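Local structure of Mll7089 protein (Mesorhizobium loti, 2OZ8) at residues R239-G250 with L261-N271. The protein is of unknown function but probably belongs to the magnesium-dependent mandelate racemase/muconate lactonizing enzyme family of the enolase superfamily, perhaps acting as a hydro-lyase. Numbering follows the deposited sequence. Where two conformers were deposited one is given.
Sequences RHAVTWTQINSG and LLEAHAADILN
Arg239 reaches from the last turn of helix 232-241 to the turn after helix 255-263 and takes His265 O side-on with two nitrogens. NE and NH2 each lie 2.7 Å from that oxygen, which sits close to the guanidinium plane, although both bonds are bent (143° at the NE hydrogen). Bends at chi2 and chi3 bring the guanidinium edge to His265 O. A water accepting from NH1 and donating to Asp268 OD1 would join the two side chains, but OD1 lies too close to Arg239 CD in the model, so its place, and with it the water link, is doubtful. On the other branch, Asp268 OD2 receives Ile247 N at 3.0 Å through its anti lone pair, with CG beside the backbone N (chi1 -67°) turning the carboxylate to the start of strand 246-249.

Ile247 O is gripped twice, by Asp268 N at 3.0 Å and Ile269 N at 3.2 Å. The ladder continues with Ser249 N to Ile269 O (2.9 Å) and Asn271 N to Ser249 O (3.0 Å). Ile269 lays CD1 against the amide of Gln246 and CG2 near Asn248 ND2, which bonds to Ser294.

The second subunit adds charges here: its Asp233 pairs with Arg239 NH2 and its Lys204 with Asp268 OD2. Replacing this arginine by an alanine is likely to leave His265 O without these two donors and to cost Asp233 of the second subunit this salt-bridge partner.

His265, with positive phi, closes helix 255-263 in a Schellman motif. The parallel strands are joined by that helix in a beta-alpha-beta crossover, the repeating element of the TIM-like barrel of the enolase superfamily.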
loop_
_atom_site.group_PDB
_atom_site.type_symbol
_atom_site.label_atom_id
_atom_site.label_comp_id
_atom_site.label_asym_id
_atom_site.label_seq_id
_atom_site.Cartn_x
_atom_site.Cartn_y
_atom_site.Cartn_z
ATOM N N ARG A 239 1.945 -13.198 -13.508
ATOM C CA ARG A 239 2.267 -14.147 -12.466
ATOM C C ARG A 239 0.950 -14.632 -11.816
ATOM O O ARG A 239 0.817 -15.817 -11.504
ATOM C CB ARG A 239 3.174 -13.519 -11.386
ATOM C CG ARG A 239 4.672 -13.751 -11.556
ATOM C CD ARG A 239 5.276 -14.236 -10.240
ATOM N NE ARG A 239 5.072 -13.304 -9.157
ATOM C CZ ARG A 239 4.515 -13.574 -7.978
ATOM N NH1 ARG A 239 4.134 -14.804 -7.617
ATOM N NH2 ARG A 239 4.353 -12.558 -7.141
ATOM N N HIS A 240 0.011 -13.701 -11.608
ATOM C CA HIS A 240 -1.255 -13.991 -10.963
ATOM C C HIS A 240 -2.261 -14.711 -11.848
ATOM O O HIS A 240 -3.035 -15.506 -11.323
ATOM C CB HIS A 240 -1.872 -12.742 -10.372
ATOM C CG HIS A 240 -0.988 -12.047 -9.376
ATOM N ND1 HIS A 240 -1.169 -10.725 -9.019
ATOM C CD2 HIS A 240 0.075 -12.497 -8.646
ATOM C CE1 HIS A 240 -0.233 -10.380 -8.138
ATOM N NE2 HIS A 240 0.521 -11.442 -7.882
ATOM N N ALA A 241 -2.245 -14.480 -13.165
ATOM C CA ALA A 241 -3.320 -14.970 -14.038
ATOM C C ALA A 241 -2.971 -16.255 -14.729
ATOM O O ALA A 241 -3.860 -17.054 -15.057
ATOM C CB ALA A 241 -3.694 -13.903 -15.112
ATOM N N VAL A 242 -1.680 -16.436 -14.979
ATOM C CA VAL A 242 -1.149 -17.575 -15.720
ATOM C C VAL A 242 -0.888 -18.683 -14.676
ATOM O O VAL A 242 0.198 -18.784 -14.058
ATOM C CB VAL A 242 0.130 -17.146 -16.506
ATOM C CG1 VAL A 242 0.720 -18.270 -17.231
ATOM C CG2 VAL A 242 -0.190 -16.031 -17.500
ATOM N N THR A 243 -1.887 -19.510 -14.461
ATOM C CA THR A 243 -1.826 -20.494 -13.436
ATOM C C THR A 243 -1.283 -21.797 -13.980
ATOM O O THR A 243 -1.093 -22.751 -13.202
ATOM C CB THR A 243 -3.271 -20.783 -12.928
ATOM O OG1 THR A 243 -4.042 -21.194 -14.032
ATOM C CG2 THR A 243 -3.923 -19.548 -12.358
ATOM N N TRP A 244 -1.085 -21.884 -15.308
ATOM C CA TRP A 244 -0.653 -23.137 -15.960
ATOM C C TRP A 244 0.857 -23.165 -16.346
ATOM O O TRP A 244 1.365 -24.187 -16.815
ATOM C CB TRP A 244 -1.549 -23.445 -17.195
ATOM C CG TRP A 244 -1.519 -22.329 -18.229
ATOM C CD1 TRP A 244 -0.681 -22.224 -19.285
ATOM C CD2 TRP A 244 -2.329 -21.110 -18.229
ATOM N NE1 TRP A 244 -0.905 -21.033 -19.962
ATOM C CE2 TRP A 244 -1.914 -20.338 -19.347
ATOM C CE3 TRP A 244 -3.378 -20.633 -17.419
ATOM C CZ2 TRP A 244 -2.511 -19.113 -19.692
ATOM C CZ3 TRP A 244 -3.969 -19.371 -17.744
ATOM C CH2 TRP A 244 -3.529 -18.639 -18.875
ATOM N N THR A 245 1.580 -22.058 -16.202
ATOM C CA THR A 245 2.985 -22.080 -16.547
ATOM C C THR A 245 3.706 -21.037 -15.747
ATOM O O THR A 245 3.046 -20.248 -15.073
ATOM C CB THR A 245 3.243 -21.904 -18.095
ATOM O OG1 THR A 245 4.610 -22.134 -18.356
ATOM C CG2 THR A 245 2.933 -20.519 -18.600
ATOM N N GLN A 246 5.041 -21.011 -15.836
ATOM C CA GLN A 246 5.872 -20.086 -15.055
ATOM C C GLN A 246 6.352 -18.896 -15.871
ATOM O O GLN A 246 6.631 -19.050 -17.052
ATOM C CB GLN A 246 7.079 -20.828 -14.506
ATOM C CG GLN A 246 6.751 -21.833 -13.383
ATOM C CD GLN A 246 7.928 -22.736 -13.032
ATOM O OE1 GLN A 246 8.421 -22.720 -11.921
ATOM N NE2 GLN A 246 8.376 -23.532 -13.997
ATOM N N ILE A 247 6.443 -17.718 -15.234
ATOM C CA ILE A 247 6.943 -16.516 -15.850
ATOM C C ILE A 247 8.394 -16.323 -15.436
ATOM O O ILE A 247 8.697 -16.015 -14.276
ATOM C CB ILE A 247 6.110 -15.289 -15.422
ATOM C CG1 ILE A 247 4.589 -15.520 -15.636
ATOM C CG2 ILE A 247 6.601 -14.021 -16.118
ATOM C CD1 ILE A 247 4.144 -15.643 -17.122
ATOM N N ASN A 248 9.307 -16.481 -16.387
ATOM C CA ASN A 248 10.718 -16.524 -16.086
ATOM C C ASN A 248 11.207 -15.147 -16.464
ATOM O O ASN A 248 10.939 -14.689 -17.539
ATOM C CB ASN A 248 11.345 -17.682 -16.892
ATOM C CG ASN A 248 12.833 -17.891 -16.624
ATOM O OD1 ASN A 248 13.571 -16.948 -16.453
ATOM N ND2 ASN A 248 13.276 -19.154 -16.619
ATOM N N SER A 249 11.899 -14.460 -15.573
ATOM C CA SER A 249 12.215 -13.044 -15.789
ATOM C C SER A 249 13.579 -12.672 -15.277
ATOM O O SER A 249 14.086 -13.282 -14.367
ATOM C CB SER A 249 11.206 -12.139 -15.081
ATOM O OG SER A 249 11.036 -10.954 -15.841
ATOM N N GLY A 250 14.170 -11.664 -15.886
ATOM C CA GLY A 250 15.359 -10.994 -15.350
ATOM C C GLY A 250 16.438 -10.655 -16.364
ATOM O O GLY A 250 17.507 -10.166 -15.972
ATOM N N LEU A 261 13.790 -6.585 -8.902
ATOM C CA LEU A 261 12.792 -7.433 -9.520
ATOM C C LEU A 261 12.169 -8.356 -8.485
ATOM O O LEU A 261 10.951 -8.558 -8.451
ATOM C CB LEU A 261 13.419 -8.239 -10.641
ATOM C CG LEU A 261 12.433 -8.983 -11.553
ATOM C CD1 LEU A 261 11.680 -8.019 -12.511
ATOM C CD2 LEU A 261 13.189 -10.061 -12.300
ATOM N N LEU A 262 13.022 -8.906 -7.619
ATOM C CA LEU A 262 12.552 -9.755 -6.524
ATOM C C LEU A 262 11.659 -9.003 -5.547
ATOM O O LEU A 262 10.617 -9.502 -5.157
ATOM C CB LEU A 262 13.729 -10.453 -5.827
ATOM C CG LEU A 262 14.493 -11.470 -6.717
ATOM C CD1 LEU A 262 15.651 -12.110 -5.975
ATOM C CD2 LEU A 262 13.552 -12.569 -7.297
ATOM N N GLU A 263 12.036 -7.781 -5.190
ATOM C CA GLU A 263 11.242 -7.002 -4.263
ATOM C C GLU A 263 9.848 -6.682 -4.810
ATOM O O GLU A 263 8.899 -6.550 -4.071
ATOM C CB GLU A 263 12.000 -5.741 -3.898
ATOM C CG GLU A 263 13.172 -6.073 -3.041
ATOM C CD GLU A 263 14.145 -4.935 -2.796
ATOM O OE1 GLU A 263 13.771 -3.745 -2.962
ATOM O OE2 GLU A 263 15.286 -5.268 -2.390
ATOM N N ALA A 264 9.748 -6.587 -6.124
ATOM C CA ALA A 264 8.523 -6.302 -6.800
ATOM C C ALA A 264 7.663 -7.550 -7.005
ATOM O O ALA A 264 6.561 -7.420 -7.551
ATOM C CB ALA A 264 8.838 -5.631 -8.169
ATOM N N HIS A 265 8.126 -8.734 -6.597
ATOM C CA HIS A 265 7.350 -9.989 -6.748
ATOM C C HIS A 265 6.979 -10.322 -8.193
ATOM O O HIS A 265 5.914 -10.861 -8.450
ATOM C CB HIS A 265 6.100 -9.982 -5.871
ATOM C CG HIS A 265 6.383 -9.612 -4.450
ATOM N ND1 HIS A 265 7.052 -10.454 -3.578
ATOM C CD2 HIS A 265 6.132 -8.471 -3.764
ATOM C CE1 HIS A 265 7.200 -9.840 -2.418
ATOM N NE2 HIS A 265 6.630 -8.648 -2.500
ATOM N N ALA A 266 7.907 -10.027 -9.106
ATOM C CA ALA A 266 7.688 -9.929 -10.539
ATOM C C ALA A 266 8.233 -11.126 -11.352
ATOM O O ALA A 266 8.327 -11.066 -12.571
ATOM C CB ALA A 266 8.310 -8.621 -11.033
ATOM N N ALA A 267 8.565 -12.221 -10.689
ATOM C CA ALA A 267 9.113 -13.364 -11.361
ATOM C C ALA A 267 8.666 -14.600 -10.644
ATOM O O ALA A 267 8.747 -14.663 -9.421
ATOM C CB ALA A 267 10.651 -13.304 -11.306
ATOM N N ASP A 268 8.205 -15.590 -11.392
ATOM C CA ASP A 268 8.090 -16.930 -10.831
ATOM C C ASP A 268 9.455 -17.596 -10.819
ATOM O O ASP A 268 9.729 -18.409 -9.947
ATOM C CB ASP A 268 7.141 -17.804 -11.648
ATOM C CG ASP A 268 5.714 -17.344 -11.591
ATOM O OD1 ASP A 268 5.208 -16.957 -10.519
ATOM O OD2 ASP A 268 5.065 -17.408 -12.643
ATOM N N ILE A 269 10.288 -17.296 -11.805
ATOM C CA ILE A 269 11.651 -17.856 -11.867
ATOM C C ILE A 269 12.573 -16.685 -12.203
ATOM O O ILE A 269 12.177 -15.852 -13.014
ATOM C CB ILE A 269 11.857 -18.903 -12.984
ATOM C CG1 ILE A 269 10.883 -20.052 -12.888
ATOM C CG2 ILE A 269 13.339 -19.477 -13.005
ATOM C CD1 ILE A 269 10.726 -20.720 -14.173
ATOM N N LEU A 270 13.747 -16.596 -11.552
ATOM C CA LEU A 270 14.734 -15.576 -11.918
ATOM C C LEU A 270 15.793 -16.162 -12.879
ATOM O O LEU A 270 16.378 -17.182 -12.521
ATOM C CB LEU A 270 15.363 -14.930 -10.659
ATOM C CG LEU A 270 16.537 -13.920 -10.834
ATOM C CD1 LEU A 270 16.039 -12.579 -11.267
ATOM C CD2 LEU A 270 17.279 -13.753 -9.537
ATOM N N ASN A 271 15.985 -15.618 -14.103
ATOM C CA ASN A 271 17.099 -16.096 -14.971
ATOM C C ASN A 271 18.370 -15.305 -14.682
ATOM O O ASN A 271 18.325 -14.113 -14.437
ATOM C CB ASN A 271 16.776 -16.011 -16.467
ATOM C CG ASN A 271 17.720 -16.874 -17.354
ATOM O OD1 ASN A 271 18.493 -16.322 -18.182
ATOM N ND2 ASN A 271 17.627 -18.215 -17.232
HETATM O O HOH W 1 3.790 -17.452 -8.160
#